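Local coordinates for afifavidin (Afifella pfennigii, PDB 6HDV), which forms a strong non-covalent complex with biotin and 2-iminobiotin, although its exact role in the bacterium is still obscure, at residues A[22-27]-A[126-131]; A[70-75]-A[87-92]; A[104-109]-A[117-122]. All blocks are in the same frame, centred on the assembly; numbering follows the deposited sequence.

Contact 1: residues A[22-27]-A[126-131]; sequences SWVNQD and TLVNKA
The indole of Trp23 has Leu127 laid over one face: Leu127 CD1 stands 3.8 Å from the centroid of the six-membered ring, 14° off its normal, a CH-pi contact, and Leu127 CB lies 3.6 Å from Trp23 CZ3. Trp23 CG is anti to its own carbonyl carbon (chi1 -51°), which swings the benzo half of the indole back over the neighbouring strand. On the other face of the sheet Val24 CG1 meets Val128 CG2 at 3.7 Å. The two strands are antiparallel. Val24 and Thr126 form a hydrogen-bonded pair, with Val24 N giving to Thr126 O and Thr126 N to Val24 O (2.7 Å), while Trp23 and Leu127 face each other as a non-hydrogen-bonded pair. Toward the end at Ser22 the pairing opens: Val128 N still reaches Ser22 O at 2.7 Å, but a water takes the place of the return bond, accepting from Ser22 N and donating to Val128 O. Past Val24 the chain turns away, and Asn25 OD1 accepts from Asp27 N in an Asx turn; Asn25 is a probable biotin ligand. Strands 20-24 and 116-132 are the first and last of the eight-stranded avidin barrel, closed here, with Trp23 also packed on strands 30-35 and 99-111.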
ATOM      1  N   SER A  22     -22.265  12.774   9.256  1.00 34.54           N
ATOM      2  CA  SER A  22     -23.027  12.041  10.223  1.00 37.03           C
ATOM      3  C   SER A  22     -24.527  12.181   9.914  1.00 35.63           C
ATOM      4  O   SER A  22     -25.002  13.293   9.589  1.00 37.38           O
ATOM      5  CB  SER A  22     -22.698  12.556  11.608  1.00 37.23           C
ATOM      6  OG  SER A  22     -23.290  11.747  12.605  1.00 36.90           O
ATOM      7  N   TRP A  23     -25.272  11.074  10.080  1.00 37.58           N
ATOM      8  CA  TRP A  23     -26.680  10.988   9.687  1.00 37.93           C
ATOM      9  C   TRP A  23     -27.476  10.175  10.697  1.00 38.59           C
ATOM     10  O   TRP A  23     -26.952   9.213  11.223  1.00 38.11           O
ATOM     11  CB  TRP A  23     -26.845  10.305   8.313  1.00 37.72           C
ATOM     12  CG  TRP A  23     -25.981  10.878   7.248  1.00 40.80           C
ATOM     13  CD1 TRP A  23     -24.653  10.629   7.045  1.00 36.83           C
ATOM     14  CD2 TRP A  23     -26.382  11.829   6.249  1.00 45.25           C
ATOM     15  NE1 TRP A  23     -24.198  11.384   6.002  1.00 40.95           N
ATOM     16  CE2 TRP A  23     -25.233  12.128   5.488  1.00 44.49           C
ATOM     17  CE3 TRP A  23     -27.580  12.466   5.926  1.00 46.87           C
ATOM     18  CZ2 TRP A  23     -25.260  13.044   4.435  1.00 42.47           C
ATOM     19  CZ3 TRP A  23     -27.606  13.349   4.867  1.00 48.10           C
ATOM     20  CH2 TRP A  23     -26.457  13.642   4.138  1.00 39.71           C
ATOM     21  N   VAL A  24     -28.786  10.468  10.748  1.00 38.57           N
ATOM     22  CA  VAL A  24     -29.766   9.776  11.554  1.00 39.00           C
ATOM     23  C   VAL A  24     -31.089   9.681  10.750  1.00 39.45           C
ATOM     24  O   VAL A  24     -31.521  10.614  10.067  1.00 35.67           O
ATOM     25  CB  VAL A  24     -29.947  10.492  12.923  1.00 39.96           C
ATOM     26  CG1 VAL A  24     -30.515  11.902  12.810  1.00 34.04           C
ATOM     27  CG2 VAL A  24     -30.802   9.706  13.901  1.00 38.26           C
ATOM     28  N   ASN A  25     -31.759   8.532  10.875  1.00 37.45           N
ATOM     29  CA  ASN A  25     -32.992   8.265  10.208  1.00 34.58           C
ATOM     30  C   ASN A  25     -34.153   8.351  11.213  1.00 40.30           C
ATOM     31  O   ASN A  25     -33.973   8.724  12.386  1.00 38.60           O
ATOM     32  CB  ASN A  25     -32.903   6.949   9.427  1.00 35.80           C
ATOM     33  CG  ASN A  25     -32.976   5.681  10.248  1.00 31.92           C
ATOM     34  OD1 ASN A  25     -33.373   5.688  11.394  1.00 41.71           O
ATOM     35  ND2 ASN A  25     -32.672   4.559   9.633  1.00 35.53           N
ATOM     36  N   GLN A  26     -35.351   8.009  10.729  1.00 39.25           N
ATOM     37  CA  GLN A  26     -36.571   8.217  11.454  1.00 40.79           C
ATOM     38  C   GLN A  26     -36.555   7.339  12.709  1.00 40.15           C
ATOM     39  O   GLN A  26     -37.235   7.656  13.616  1.00 45.95           O
ATOM     40  CB  GLN A  26     -37.825   7.986  10.578  1.00 34.81           C
ATOM     41  CG  GLN A  26     -38.054   6.538  10.153  1.00 33.96           C
ATOM     42  CD  GLN A  26     -36.994   5.961   9.239  1.00 37.77           C
ATOM     43  OE1 GLN A  26     -36.304   6.684   8.517  1.00 31.63           O
ATOM     44  NE2 GLN A  26     -36.862   4.635   9.251  1.00 36.40           N
ATOM     45  N   ASP A  27     -35.836   6.212  12.703  1.00 40.72           N
ATOM     46  CA  ASP A  27     -35.872   5.243  13.792  1.00 40.52           C
ATOM     47  C   ASP A  27     -34.757   5.539  14.815  1.00 46.78           C
ATOM     48  O   ASP A  27     -34.526   4.750  15.768  1.00 43.81           O
ATOM     49  CB  ASP A  27     -35.607   3.821  13.292  1.00 44.32           C
ATOM     50  CG  ASP A  27     -36.627   3.203  12.341  1.00 49.19           C
ATOM     51  OD1 ASP A  27     -37.824   3.491  12.527  1.00 44.71           O
ATOM     52  OD2 ASP A  27     -36.201   2.404  11.419  1.00 49.76           O
ATOM     53  N   THR A 126     -31.291  12.174   7.839  1.00 32.90           N
ATOM     54  CA  THR A 126     -31.114  13.582   7.897  1.00 35.97           C
ATOM     55  C   THR A 126     -29.705  13.822   8.436  1.00 39.37           C
ATOM     56  O   THR A 126     -29.218  13.106   9.315  1.00 41.21           O
ATOM     57  CB  THR A 126     -32.244  14.293   8.665  1.00 38.77           C
ATOM     58  OG1 THR A 126     -31.693  14.522   9.946  1.00 46.44           O
ATOM     59  CG2 THR A 126     -33.561  13.547   8.798  1.00 39.21           C
ATOM     60  N   LEU A 127     -29.054  14.830   7.867  1.00 45.05           N
ATOM     61  CA  LEU A 127     -27.696  15.146   8.151  1.00 44.14           C
ATOM     62  C   LEU A 127     -27.586  15.747   9.550  1.00 44.07           C
ATOM     63  O   LEU A 127     -28.364  16.593   9.903  1.00 45.68           O
ATOM     64  CB  LEU A 127     -27.230  16.175   7.133  1.00 43.88           C
ATOM     65  CG  LEU A 127     -25.827  16.710   7.381  1.00 45.31           C
ATOM     66  CD1 LEU A 127     -24.801  15.610   7.134  1.00 45.87           C
ATOM     67  CD2 LEU A 127     -25.570  17.953   6.534  1.00 44.16           C
ATOM     68  N   VAL A 128     -26.562  15.334  10.296  1.00 43.92           N
ATOM     69  CA  VAL A 128     -26.312  15.860  11.638  1.00 44.77           C
ATOM     70  C   VAL A 128     -25.028  16.683  11.573  1.00 42.28           C
ATOM     71  O   VAL A 128     -24.013  16.194  11.143  1.00 43.41           O
ATOM     72  CB  VAL A 128     -26.189  14.714  12.656  1.00 45.42           C
ATOM     73  CG1 VAL A 128     -25.779  15.189  14.034  1.00 48.73           C
ATOM     74  CG2 VAL A 128     -27.475  13.930  12.746  1.00 47.24           C
ATOM     75  N   ASN A 129     -25.116  17.939  11.991  1.00 44.15           N
ATOM     76  CA  ASN A 129     -23.985  18.821  12.013  1.00 48.11           C
ATOM     77  C   ASN A 129     -23.123  18.452  13.208  1.00 43.04           C
ATOM     78  O   ASN A 129     -23.643  18.459  14.318  1.00 43.22           O
ATOM     79  CB  ASN A 129     -24.379  20.290  12.181  1.00 55.89           C
ATOM     80  CG  ASN A 129     -25.041  20.869  10.950  1.00 64.55           C
ATOM     81  OD1 ASN A 129     -24.757  20.474   9.812  1.00 63.43           O
ATOM     82  ND2 ASN A 129     -25.950  21.795  11.186  1.00 72.17           N
ATOM     83  N   LYS A 130     -21.838  18.198  12.930  1.00 41.89           N
ATOM     84  CA  LYS A 130     -20.841  17.802  13.917  1.00 46.68           C
ATOM     85  C   LYS A 130     -20.884  18.793  15.095  1.00 48.46           C
ATOM     86  O   LYS A 130     -20.643  19.984  14.880  1.00 47.82           O
ATOM     87  CB  LYS A 130     -19.463  17.738  13.253  1.00 46.78           C
ATOM     88  CG  LYS A 130     -18.296  17.410  14.176  1.00 51.69           C
ATOM     89  CD  LYS A 130     -16.942  17.854  13.644  1.00 53.96           C
ATOM     90  CE  LYS A 130     -16.073  16.746  13.090  1.00 59.30           C
ATOM     91  NZ  LYS A 130     -14.978  16.415  14.022  1.00 50.73           N
ATOM     92  N   ALA A 131     -21.241  18.287  16.296  1.00 40.78           N
ATOM     93  CA  ALA A 131     -21.303  19.050  17.544  1.00 48.46           C
ATOM     94  C   ALA A 131     -19.893  19.229  18.135  1.00 47.92           C
ATOM     95  O   ALA A 131     -19.205  18.263  18.440  1.00 43.88           O
ATOM     96  CB  ALA A 131     -22.222  18.372  18.531  1.00 50.81           C
TER
HETATM   97  O   HOH W   1     -21.876  15.264   9.696  1.00 49.49           O

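Contact 2: residues A[70-75]-A[87-92]; sequences IGFTVA and TSWTGF
Trp89 and Phe72 meet inside the barrel as a hydrogen-bonded antiparallel pair whose rings lie at 20° to each other, slid apart until they barely overlap, with the Phe72 ring and the five-membered ring of Trp89 4.8 Å apart between centroids. Trp89 CB sits over one face of the Phe72 ring, 3.8 Å from its centroid. Val74 CG2 touches Trp89 CZ3 at 3.4 Å, and the methyl CG2 of Thr87, from the same strand as Trp89, lies over the indole face opposite Phe72. Phe72 CG is wedged between its backbone N and carbonyl carbon (chi1 52°), a rotamer that carries the ring across to Trp89. Six backbone hydrogen bonds hold the two strands in register, among them Phe72 N to Trp89 O (2.8 Å) and Trp89 N to Phe72 O (2.9 Å). Strands 69-77 and 85-96 are neighbours in the up-and-down avidin barrel, and Trp89, Val74 and Phe72 face its interior beside the likely biotin site, to which Thr87 probably belongs. Further out, Trp89 NE1 donates to Asp123 OD2 and the indole also meets the rings of Tyr45, Trp106 and Phe125. With an alanine in place of Trp89, Asp123 OD2 would probably lose this donor and the Phe72 ring and Val74 CG2 the indole they pack on. On the opposite face of the sheet, Ser88 OG is hydrogen-bonded to Thr90 OG1 of the third subunit.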
ATOM      1  N   ILE A  70     -26.993   7.614  -4.490  1.00 35.38           N
ATOM      2  CA  ILE A  70     -26.187   6.791  -3.669  1.00 35.89           C
ATOM      3  C   ILE A  70     -26.852   5.432  -3.477  1.00 35.25           C
ATOM      4  O   ILE A  70     -28.086   5.326  -3.420  1.00 37.01           O
ATOM      5  CB  ILE A  70     -25.963   7.474  -2.316  1.00 40.53           C
ATOM      6  CG1 ILE A  70     -24.906   6.753  -1.482  1.00 41.75           C
ATOM      7  CG2 ILE A  70     -27.260   7.618  -1.536  1.00 43.23           C
ATOM      8  CD1 ILE A  70     -24.449   7.602  -0.291  1.00 40.24           C
ATOM      9  N   GLY A  71     -25.997   4.425  -3.295  1.00 34.59           N
ATOM     10  CA  GLY A  71     -26.341   3.063  -2.907  1.00 33.75           C
ATOM     11  C   GLY A  71     -25.279   2.546  -1.952  1.00 33.23           C
ATOM     12  O   GLY A  71     -24.087   2.840  -2.153  1.00 35.16           O
ATOM     13  N   PHE A  72     -25.676   1.795  -0.915  1.00 33.64           N
ATOM     14  CA  PHE A  72     -24.677   1.186  -0.016  1.00 32.81           C
ATOM     15  C   PHE A  72     -25.181  -0.095   0.642  1.00 33.70           C
ATOM     16  O   PHE A  72     -26.378  -0.280   0.855  1.00 34.91           O
ATOM     17  CB  PHE A  72     -24.213   2.169   1.039  1.00 31.33           C
ATOM     18  CG  PHE A  72     -25.289   2.849   1.839  1.00 35.03           C
ATOM     19  CD1 PHE A  72     -25.709   2.320   3.043  1.00 35.02           C
ATOM     20  CD2 PHE A  72     -25.810   4.067   1.442  1.00 32.90           C
ATOM     21  CE1 PHE A  72     -26.682   2.951   3.802  1.00 39.09           C
ATOM     22  CE2 PHE A  72     -26.743   4.723   2.223  1.00 34.28           C
ATOM     23  CZ  PHE A  72     -27.171   4.171   3.414  1.00 38.88           C
ATOM     24  N   THR A  73     -24.267  -1.013   0.940  1.00 29.87           N
ATOM     25  CA  THR A  73     -24.719  -2.120   1.664  1.00 33.27           C
ATOM     26  C   THR A  73     -23.998  -2.299   3.008  1.00 33.40           C
ATOM     27  O   THR A  73     -22.829  -1.900   3.212  1.00 31.58           O
ATOM     28  CB  THR A  73     -24.867  -3.344   0.761  1.00 34.88           C
ATOM     29  OG1 THR A  73     -24.088  -4.452   1.171  1.00 40.20           O
ATOM     30  CG2 THR A  73     -24.607  -3.044  -0.680  1.00 37.61           C
ATOM     31  N   VAL A  74     -24.763  -2.920   3.927  1.00 31.83           N
ATOM     32  CA  VAL A  74     -24.289  -3.375   5.183  1.00 34.43           C
ATOM     33  C   VAL A  74     -24.521  -4.878   5.334  1.00 36.51           C
ATOM     34  O   VAL A  74     -25.643  -5.326   5.313  1.00 34.17           O
ATOM     35  CB  VAL A  74     -24.995  -2.639   6.311  1.00 34.08           C
ATOM     36  CG1 VAL A  74     -24.589  -3.195   7.660  1.00 40.47           C
ATOM     37  CG2 VAL A  74     -24.719  -1.167   6.224  1.00 32.30           C
ATOM     38  N   ALA A  75     -23.429  -5.618   5.553  1.00 35.21           N
ATOM     39  CA  ALA A  75     -23.509  -6.994   6.012  1.00 38.48           C
ATOM     40  C   ALA A  75     -23.636  -6.988   7.532  1.00 40.00           C
ATOM     41  O   ALA A  75     -22.831  -6.272   8.148  1.00 42.51           O
ATOM     42  CB  ALA A  75     -22.259  -7.715   5.639  1.00 39.33           C
ATOM     43  N   THR A  87     -28.349  -5.867   3.987  1.00 29.33           N
ATOM     44  CA  THR A  87     -29.248  -4.849   3.579  1.00 31.83           C
ATOM     45  C   THR A  87     -28.521  -3.883   2.626  1.00 34.87           C
ATOM     46  O   THR A  87     -27.329  -3.542   2.836  1.00 36.75           O
ATOM     47  CB  THR A  87     -29.718  -4.045   4.802  1.00 34.53           C
ATOM     48  OG1 THR A  87     -30.347  -4.937   5.712  1.00 32.86           O
ATOM     49  CG2 THR A  87     -30.634  -2.895   4.437  1.00 30.90           C
ATOM     50  N   SER A  88     -29.238  -3.401   1.605  1.00 31.06           N
ATOM     51  CA  SER A  88     -28.721  -2.348   0.767  1.00 31.76           C
ATOM     52  C   SER A  88     -29.768  -1.263   0.704  1.00 28.66           C
ATOM     53  O   SER A  88     -30.923  -1.560   0.658  1.00 31.91           O
ATOM     54  CB  SER A  88     -28.321  -2.786  -0.653  1.00 36.30           C
ATOM     55  OG  SER A  88     -27.550  -3.994  -0.679  1.00 33.84           O
ATOM     56  N   TRP A  89     -29.300  -0.019   0.728  1.00 31.98           N
ATOM     57  CA  TRP A  89     -30.069   1.188   0.601  1.00 31.73           C
ATOM     58  C   TRP A  89     -29.713   1.823  -0.745  1.00 36.22           C
ATOM     59  O   TRP A  89     -28.502   1.878  -1.121  1.00 32.02           O
ATOM     60  CB  TRP A  89     -29.680   2.176   1.705  1.00 34.07           C
ATOM     61  CG  TRP A  89     -30.063   1.836   3.105  1.00 35.10           C
ATOM     62  CD1 TRP A  89     -31.083   2.395   3.816  1.00 39.55           C
ATOM     63  CD2 TRP A  89     -29.389   0.952   4.015  1.00 38.54           C
ATOM     64  NE1 TRP A  89     -31.122   1.898   5.084  1.00 36.94           N
ATOM     65  CE2 TRP A  89     -30.093   1.010   5.241  1.00 40.13           C
ATOM     66  CE3 TRP A  89     -28.237   0.166   3.946  1.00 34.18           C
ATOM     67  CZ2 TRP A  89     -29.700   0.284   6.372  1.00 34.20           C
ATOM     68  CZ3 TRP A  89     -27.866  -0.557   5.058  1.00 31.44           C
ATOM     69  CH2 TRP A  89     -28.592  -0.506   6.245  1.00 31.85           C
ATOM     70  N   THR A  90     -30.723   2.388  -1.419  1.00 35.67           N
ATOM     71  CA  THR A  90     -30.497   3.195  -2.594  1.00 30.14           C
ATOM     72  C   THR A  90     -31.388   4.427  -2.564  1.00 31.00           C
ATOM     73  O   THR A  90     -32.563   4.373  -2.151  1.00 33.24           O
ATOM     74  CB  THR A  90     -30.811   2.363  -3.822  1.00 33.45           C
ATOM     75  OG1 THR A  90     -30.350   1.022  -3.603  1.00 32.44           O
ATOM     76  CG2 THR A  90     -30.280   3.021  -5.079  1.00 35.86           C
ATOM     77  N   GLY A  91     -30.869   5.566  -2.993  1.00 30.81           N
ATOM     78  CA  GLY A  91     -31.691   6.754  -2.762  1.00 29.25           C
ATOM     79  C   GLY A  91     -31.015   7.998  -3.240  1.00 29.75           C
ATOM     80  O   GLY A  91     -30.075   7.899  -3.997  1.00 33.96           O
ATOM     81  N   PHE A  92     -31.557   9.155  -2.853  1.00 30.16           N
ATOM     82  CA  PHE A  92     -31.083  10.428  -3.367  1.00 32.30           C
ATOM     83  C   PHE A  92     -31.121  11.468  -2.270  1.00 32.90           C
ATOM     84  O   PHE A  92     -31.932  11.392  -1.370  1.00 39.72           O
ATOM     85  CB  PHE A  92     -31.918  10.984  -4.531  1.00 35.41           C
ATOM     86  CG  PHE A  92     -33.400  10.985  -4.305  1.00 35.53           C
ATOM     87  CD1 PHE A  92     -34.137   9.822  -4.464  1.00 41.67           C
ATOM     88  CD2 PHE A  92     -34.044  12.118  -3.867  1.00 30.45           C
ATOM     89  CE1 PHE A  92     -35.506   9.811  -4.219  1.00 46.68           C
ATOM     90  CE2 PHE A  92     -35.408  12.100  -3.612  1.00 37.17           C
ATOM     91  CZ  PHE A  92     -36.148  10.957  -3.807  1.00 38.54           C
TER

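Contact 3: residues A[104-109]-A[117-122]; sequences TDWNLA and EIQQGS
Trp106 lies flat against the backbone of Gly121 across a beta hairpin of the avidin barrel, formed by strands 99-111 and 116-132. This is the close part of the contact: Gly121 CA stands over the six-membered ring, 3.6 Å from its centroid, in a CH-pi contact. A beta carbon at Gly121 would run into Trp106 CZ2, and the lack of one lets the indole settle on the main chain. With chi1 at 51° the indole of Trp106 is tucked over its own main chain and reaches across to Gly121. Two bonds pin the pair beneath it, Trp106 N to Gly121 O (2.8 Å) and Gly121 N to Trp106 O (3.0 Å); Leu108 N to Gln119 O and Gln119 N to Leu108 O are both 2.7 Å. Trp106 NE1 makes a weak hydrogen bond to Asp123 OD1, of a probable biotin ligand. Between the two segments the other face is looser: Asn107 OD1 only approaches Gln120 CB, at 3.5 Å, and Ala109 CB stays 4.2 Å from Ile118 CG1. The third subunit packs on Asn107 and Ala109 there, whereas Gln120 and Ser122 are exposed to solvent. The one polar side-chain link across this face is Ser122 OG, which donates to Asp105 OD1 at 2.7 Å from 39° above the carboxylate plane.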
ATOM      1  N   THR A 104     -34.320   7.183   0.969  1.00 31.02           N
ATOM      2  CA  THR A 104     -33.909   5.843   0.500  1.00 31.42           C
ATOM      3  C   THR A 104     -34.994   4.793   0.689  1.00 29.75           C
ATOM      4  O   THR A 104     -35.892   4.941   1.540  1.00 31.94           O
ATOM      5  CB  THR A 104     -32.713   5.259   1.278  1.00 29.28           C
ATOM      6  OG1 THR A 104     -33.071   4.997   2.632  1.00 31.90           O
ATOM      7  CG2 THR A 104     -31.548   6.210   1.291  1.00 35.36           C
ATOM      8  N   ASP A 105     -34.770   3.682  -0.019  1.00 28.14           N
ATOM      9  CA  ASP A 105     -35.504   2.460   0.069  1.00 29.66           C
ATOM     10  C   ASP A 105     -34.469   1.363   0.289  1.00 27.96           C
ATOM     11  O   ASP A 105     -33.341   1.484  -0.194  1.00 33.18           O
ATOM     12  CB  ASP A 105     -36.280   2.167  -1.239  1.00 30.97           C
ATOM     13  CG  ASP A 105     -37.579   2.943  -1.447  1.00 32.28           C
ATOM     14  OD1 ASP A 105     -38.025   3.586  -0.436  1.00 34.07           O
ATOM     15  OD2 ASP A 105     -38.186   2.891  -2.637  1.00 30.62           O
ATOM     16  N   TRP A 106     -34.848   0.260   0.935  1.00 26.73           N
ATOM     17  CA  TRP A 106     -33.855  -0.703   1.238  1.00 28.86           C
ATOM     18  C   TRP A 106     -34.437  -2.092   1.114  1.00 31.25           C
ATOM     19  O   TRP A 106     -35.616  -2.305   1.297  1.00 36.17           O
ATOM     20  CB  TRP A 106     -33.246  -0.498   2.657  1.00 30.35           C
ATOM     21  CG  TRP A 106     -34.205  -0.358   3.813  1.00 31.05           C
ATOM     22  CD1 TRP A 106     -34.573   0.808   4.416  1.00 30.62           C
ATOM     23  CD2 TRP A 106     -34.918  -1.393   4.517  1.00 28.25           C
ATOM     24  NE1 TRP A 106     -35.418   0.561   5.463  1.00 35.29           N
ATOM     25  CE2 TRP A 106     -35.638  -0.780   5.557  1.00 29.73           C
ATOM     26  CE3 TRP A 106     -34.936  -2.780   4.439  1.00 30.29           C
ATOM     27  CZ2 TRP A 106     -36.425  -1.486   6.461  1.00 32.25           C
ATOM     28  CZ3 TRP A 106     -35.725  -3.489   5.316  1.00 34.33           C
ATOM     29  CH2 TRP A 106     -36.456  -2.853   6.329  1.00 33.56           C
ATOM     30  N   ASN A 107     -33.538  -3.046   0.927  1.00 30.92           N
ATOM     31  CA  ASN A 107     -33.871  -4.404   0.893  1.00 30.95           C
ATOM     32  C   ASN A 107     -32.987  -5.154   1.883  1.00 33.23           C
ATOM     33  O   ASN A 107     -31.760  -4.975   1.865  1.00 32.80           O
ATOM     34  CB  ASN A 107     -33.668  -4.922  -0.529  1.00 32.41           C
ATOM     35  CG  ASN A 107     -34.819  -4.585  -1.456  1.00 36.33           C
ATOM     36  OD1 ASN A 107     -35.999  -4.674  -1.049  1.00 34.60           O
ATOM     37  ND2 ASN A 107     -34.474  -4.151  -2.668  1.00 29.96           N
ATOM     38  N   LEU A 108     -33.621  -6.039   2.660  1.00 32.82           N
ATOM     39  CA  LEU A 108     -32.985  -6.878   3.643  1.00 31.92           C
ATOM     40  C   LEU A 108     -33.128  -8.335   3.218  1.00 32.65           C
ATOM     41  O   LEU A 108     -34.221  -8.856   3.153  1.00 32.74           O
ATOM     42  CB  LEU A 108     -33.693  -6.674   4.981  1.00 30.58           C
ATOM     43  CG  LEU A 108     -33.208  -7.583   6.097  1.00 32.36           C
ATOM     44  CD1 LEU A 108     -31.738  -7.320   6.394  1.00 36.41           C
ATOM     45  CD2 LEU A 108     -34.052  -7.442   7.362  1.00 34.92           C
ATOM     46  N   ALA A 109     -32.018  -8.979   2.904  1.00 30.90           N
ATOM     47  CA  ALA A 109     -32.050 -10.379   2.530  1.00 33.07           C
ATOM     48  C   ALA A 109     -31.632 -11.174   3.753  1.00 32.72           C
ATOM     49  O   ALA A 109     -30.574 -10.822   4.380  1.00 32.95           O
ATOM     50  CB  ALA A 109     -31.146 -10.686   1.323  1.00 30.72           C
ATOM     51  N   GLU A 117     -35.459 -14.971   1.883  1.00 35.83           N
ATOM     52  CA  GLU A 117     -36.489 -13.989   1.745  1.00 36.61           C
ATOM     53  C   GLU A 117     -35.856 -12.586   1.727  1.00 35.84           C
ATOM     54  O   GLU A 117     -34.669 -12.394   2.185  1.00 39.03           O
ATOM     55  CB  GLU A 117     -37.445 -14.136   2.938  1.00 47.13           C
ATOM     56  CG  GLU A 117     -38.918 -14.071   2.570  1.00 56.33           C
ATOM     57  CD  GLU A 117     -39.437 -15.483   2.549  1.00 68.07           C
ATOM     58  OE1 GLU A 117     -39.281 -16.192   3.607  1.00 70.68           O
ATOM     59  OE2 GLU A 117     -39.910 -15.889   1.465  1.00 62.35           O
ATOM     60  N   ILE A 118     -36.615 -11.602   1.224  1.00 33.64           N
ATOM     61  CA  ILE A 118     -36.143 -10.201   1.108  1.00 37.72           C
ATOM     62  C   ILE A 118     -37.236  -9.284   1.664  1.00 40.05           C
ATOM     63  O   ILE A 118     -38.349  -9.230   1.107  1.00 39.53           O
ATOM     64  CB  ILE A 118     -35.774  -9.784  -0.330  1.00 37.87           C
ATOM     65  CG1 ILE A 118     -34.733 -10.706  -0.953  1.00 41.84           C
ATOM     66  CG2 ILE A 118     -35.309  -8.326  -0.401  1.00 38.81           C
ATOM     67  CD1 ILE A 118     -34.662 -10.610  -2.469  1.00 40.49           C
ATOM     68  N   GLN A 119     -36.909  -8.564   2.745  1.00 34.51           N
ATOM     69  CA  GLN A 119     -37.806  -7.588   3.291  1.00 39.04           C
ATOM     70  C   GLN A 119     -37.447  -6.217   2.724  1.00 36.95           C
ATOM     71  O   GLN A 119     -36.268  -5.892   2.688  1.00 33.65           O
ATOM     72  CB  GLN A 119     -37.776  -7.534   4.825  1.00 41.18           C
ATOM     73  CG  GLN A 119     -38.714  -6.471   5.420  1.00 41.31           C
ATOM     74  CD  GLN A 119     -40.178  -6.742   5.117  1.00 43.68           C
ATOM     75  OE1 GLN A 119     -40.906  -5.884   4.586  1.00 46.26           O
ATOM     76  NE2 GLN A 119     -40.612  -7.963   5.419  1.00 36.61           N
ATOM     77  N   GLN A 120     -38.481  -5.427   2.353  1.00 37.30           N
ATOM     78  CA  GLN A 120     -38.297  -4.078   1.820  1.00 37.87           C
ATOM     79  C   GLN A 120     -38.714  -3.065   2.872  1.00 33.68           C
ATOM     80  O   GLN A 120     -39.529  -3.375   3.704  1.00 36.46           O
ATOM     81  CB  GLN A 120     -39.072  -3.872   0.520  1.00 40.75           C
ATOM     82  CG  GLN A 120     -40.514  -3.458   0.745  1.00 51.71           C
ATOM     83  CD  GLN A 120     -41.443  -4.626   0.953  1.00 52.88           C
ATOM     84  OE1 GLN A 120     -41.001  -5.752   1.206  1.00 50.35           O
ATOM     85  NE2 GLN A 120     -42.735  -4.352   0.827  1.00 45.81           N
ATOM     86  N   GLY A 121     -38.147  -1.862   2.794  1.00 28.42           N
ATOM     87  CA  GLY A 121     -38.540  -0.779   3.674  1.00 29.13           C
ATOM     88  C   GLY A 121     -38.059   0.546   3.106  1.00 31.04           C
ATOM     89  O   GLY A 121     -37.394   0.556   2.087  1.00 29.78           O
ATOM     90  N   SER A 122     -38.408   1.647   3.775  1.00 32.16           N
ATOM     91  CA  SER A 122     -37.892   3.001   3.471  1.00 36.70           C
ATOM     92  C   SER A 122     -37.279   3.641   4.731  1.00 36.15           C
ATOM     93  O   SER A 122     -37.942   3.674   5.791  1.00 32.80           O
ATOM     94  CB  SER A 122     -38.995   3.866   2.904  1.00 37.52           C
ATOM     95  OG  SER A 122     -39.581   3.235   1.773  1.00 39.11           O
TER

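How the contacts relate
From the N terminus, strand 20-24 opens contact 1, which closes only when the chain returns through residues 126-131, so contacts 2 and 3 both nest inside its long loop. Contact 2 closes first, joining strands 69-77 and 85-96 across a short connection; contact 3 follows in series as the hairpin of 99-111 with 116-132. Strands 85-96 and 99-111 are neighbours, and Ser88 N to Asn107 O and Thr90 N to Asp105 O, both 3.0 Å, are probable hydrogen bonds between the two contacts. Strand 116-132 serves contact 3 and then contact 1, where it meets the first strand. Contacts 2 and 3 both touch the third subunit, contacts 1 and 3 the second.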